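Local coordinates for protein-glutamine gamma-glutamyltransferase (Pseudomonas aeruginosa PAO1, PDB 6G49) that cross-links proteins by joining glutamine to lysine side chains in vitro through its periplasmic transglutaminase domain, and is critical for the viability of the bacterium, at residues 37-42 and 116-121. Numbering follows the deposited sequence.
Sequences LSESMA and SSQPWL
Gln118 and Glu39 face each other across a water-bridged junction in the periplasmic domain, where the loop leading into strand 40-41 meets an ST turn: Ser116 OG accepts from Gln118 N at 3.1 Å just before the chain enters strand 120-124. The pair illustrates how two loops can be joined by solvent when their polar tips come close, Glu39 OE1 to Gln118 NE2 being 3.9 Å, and share bridging waters. Followed outward, the Gln118 side chain begins with CB lying over one face of the Trp120 indole, in the conformer described, 3.5 Å above the plane and offset toward the rim. CG then packs against the carbonyl oxygen of Leu37, 3.5 Å away. A bend at chi2 (-72°) sets CD 4.1 Å from the same Leu37 O, and the amide ends beside Ser38, its NE2 3.8 Å from Ser38 CA. The carboxylate and amide planes stand 57° apart, and the two side chains cross at about a right angle. Beneath this polar layer the buried Trp120 packs the edge of its six-membered ring against the Leu37-Glu39 backbone while its ring also meets His141. Leu37, buried, packs on Ile46 and Leu49 of helix 45-50, its side chain about 8 Å from those of Cys243 and His287, the probable catalytic nucleophile and histidine. One water accepts from Gln118 NE2 and donates to Leu37 O; another accepts from NE2 and donates to Glu39 OE1, and a third donates to both Glu39 OE1 and Gln118 OE1, the latter at 2.6 Å.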
loop_
_atom_site.group_PDB
_atom_site.type_symbol
_atom_site.label_atom_id
_atom_site.label_comp_id
_atom_site.label_asym_id
_atom_site.label_seq_id
_atom_site.Cartn_x
_atom_site.Cartn_y
_atom_site.Cartn_z
ATOM N N LEU A 37 -8.898 -0.438 -9.004
ATOM C CA LEU A 37 -8.371 0.619 -8.211
ATOM C C LEU A 37 -8.414 1.916 -8.999
ATOM O O LEU A 37 -8.106 1.911 -10.171
ATOM C CB LEU A 37 -6.898 0.379 -7.859
ATOM C CG LEU A 37 -6.636 -0.729 -6.855
ATOM C CD1 LEU A 37 -5.134 -1.017 -6.833
ATOM C CD2 LEU A 37 -7.124 -0.301 -5.484
ATOM N N SER A 38 -8.639 3.017 -8.295
ATOM C CA SER A 38 -8.516 4.320 -8.916
ATOM C C SER A 38 -7.501 5.155 -8.146
ATOM O O SER A 38 -6.827 4.629 -7.249
ATOM C CB SER A 38 -9.859 4.971 -8.954
ATOM O OG SER A 38 -10.198 5.366 -7.693
ATOM N N GLU A 39 -7.361 6.422 -8.556
ATOM C CA GLU A 39 -6.276 7.269 -8.112
ATOM C C GLU A 39 -6.516 7.795 -6.700
ATOM O O GLU A 39 -5.592 8.386 -6.097
ATOM C CB GLU A 39 -6.023 8.445 -9.050
ATOM C CG GLU A 39 -7.132 9.456 -9.050
ATOM C CD GLU A 39 -8.453 9.062 -9.666
ATOM O OE1 GLU A 39 -8.481 8.133 -10.525
ATOM O OE2 GLU A 39 -9.457 9.748 -9.339
ATOM N N SER A 40 -7.715 7.613 -6.151
ATOM C CA SER A 40 -7.999 8.116 -4.790
ATOM C C SER A 40 -8.821 7.067 -4.047
ATOM O O SER A 40 -9.381 6.079 -4.649
ATOM C CB SER A 40 -8.683 9.449 -4.851
ATOM O OG SER A 40 -10.009 9.265 -5.276
ATOM N N MET A 41 -8.852 7.188 -2.745
ATOM C CA MET A 41 -9.771 6.371 -2.005
ATOM C C MET A 41 -10.047 6.943 -0.623
ATOM O O MET A 41 -9.217 7.475 0.092
ATOM C CB MET A 41 -9.222 4.971 -1.817
ATOM C CG MET A 41 -7.930 4.981 -1.083
ATOM S SD MET A 41 -7.442 3.294 -1.039
ATOM C CE MET A 41 -7.722 2.987 0.692
ATOM N N ALA A 42 -11.322 6.794 -0.288
ATOM C CA ALA A 42 -11.797 7.029 1.027
ATOM C C ALA A 42 -11.855 5.695 1.758
ATOM O O ALA A 42 -12.096 4.696 1.099
ATOM C CB ALA A 42 -13.154 7.639 0.945
ATOM N N SER A 116 -7.691 -2.329 -16.856
ATOM C CA SER A 116 -7.925 -1.556 -15.613
ATOM C C SER A 116 -8.515 -0.153 -15.883
ATOM O O SER A 116 -8.995 0.484 -14.951
ATOM C CB SER A 116 -6.649 -1.412 -14.851
ATOM O OG SER A 116 -5.744 -0.653 -15.596
ATOM N N SER A 117 -8.397 0.320 -17.115
ATOM C CA SER A 117 -8.638 1.701 -17.490
ATOM C C SER A 117 -7.810 2.669 -16.643
ATOM O O SER A 117 -8.201 3.823 -16.455
ATOM C CB SER A 117 -10.126 2.015 -17.421
ATOM O OG SER A 117 -10.832 1.257 -18.370
ATOM N N GLN A 118 -6.650 2.227 -16.145
ATOM C CA GLN A 118 -5.729 3.028 -15.406
ATOM C C GLN A 118 -4.311 2.774 -15.896
ATOM O O GLN A 118 -3.998 1.704 -16.447
ATOM C CB GLN A 118 -5.834 2.813 -13.886
ATOM C CG GLN A 118 -7.194 3.095 -13.282
ATOM C CD GLN A 118 -7.505 4.577 -13.241
ATOM O OE1 GLN A 118 -6.715 5.427 -13.646
ATOM N NE2 GLN A 118 -8.646 4.883 -12.628
ATOM N N PRO A 119 -3.384 3.727 -15.753
ATOM C CA PRO A 119 -2.030 3.561 -16.273
ATOM C C PRO A 119 -0.963 2.987 -15.341
ATOM O O PRO A 119 0.123 3.505 -15.307
ATOM C CB PRO A 119 -1.683 5.020 -16.611
ATOM C CG PRO A 119 -2.297 5.843 -15.511
ATOM C CD PRO A 119 -3.585 5.097 -15.205
ATOM N N TRP A 120 -1.321 2.033 -14.467
ATOM C CA TRP A 120 -0.455 1.449 -13.460
ATOM C C TRP A 120 -0.269 -0.030 -13.777
ATOM O O TRP A 120 -1.293 -0.704 -14.019
ATOM C CB TRP A 120 -1.046 1.618 -12.044
ATOM C CG TRP A 120 -1.506 3.035 -11.853
ATOM C CD1 TRP A 120 -0.789 4.159 -12.149
ATOM C CD2 TRP A 120 -2.778 3.486 -11.346
ATOM N NE1 TRP A 120 -1.538 5.276 -11.875
ATOM C CE2 TRP A 120 -2.764 4.903 -11.395
ATOM C CE3 TRP A 120 -3.925 2.854 -10.853
ATOM C CZ2 TRP A 120 -3.849 5.679 -10.990
ATOM C CZ3 TRP A 120 -5.022 3.616 -10.497
ATOM C CH2 TRP A 120 -4.984 5.016 -10.562
ATOM N N LEU A 121 0.972 -0.508 -13.782
ATOM C CA LEU A 121 1.203 -1.948 -13.854
ATOM C C LEU A 121 1.444 -2.445 -12.431
ATOM O O LEU A 121 2.121 -1.802 -11.599
ATOM C CB LEU A 121 2.410 -2.234 -14.741
ATOM C CG LEU A 121 2.319 -1.795 -16.203
ATOM C CD1 LEU A 121 3.391 -2.491 -17.026
ATOM C CD2 LEU A 121 0.960 -1.977 -16.798
HETATM O O HOH W 1 -9.095 0.343 -12.111
HETATM O O HOH W 2 -10.656 2.787 -11.873
HETATM O O HOH W 3 -10.398 7.182 -12.073
HETATM O O HOH W 4 -6.757 8.009 -13.127
#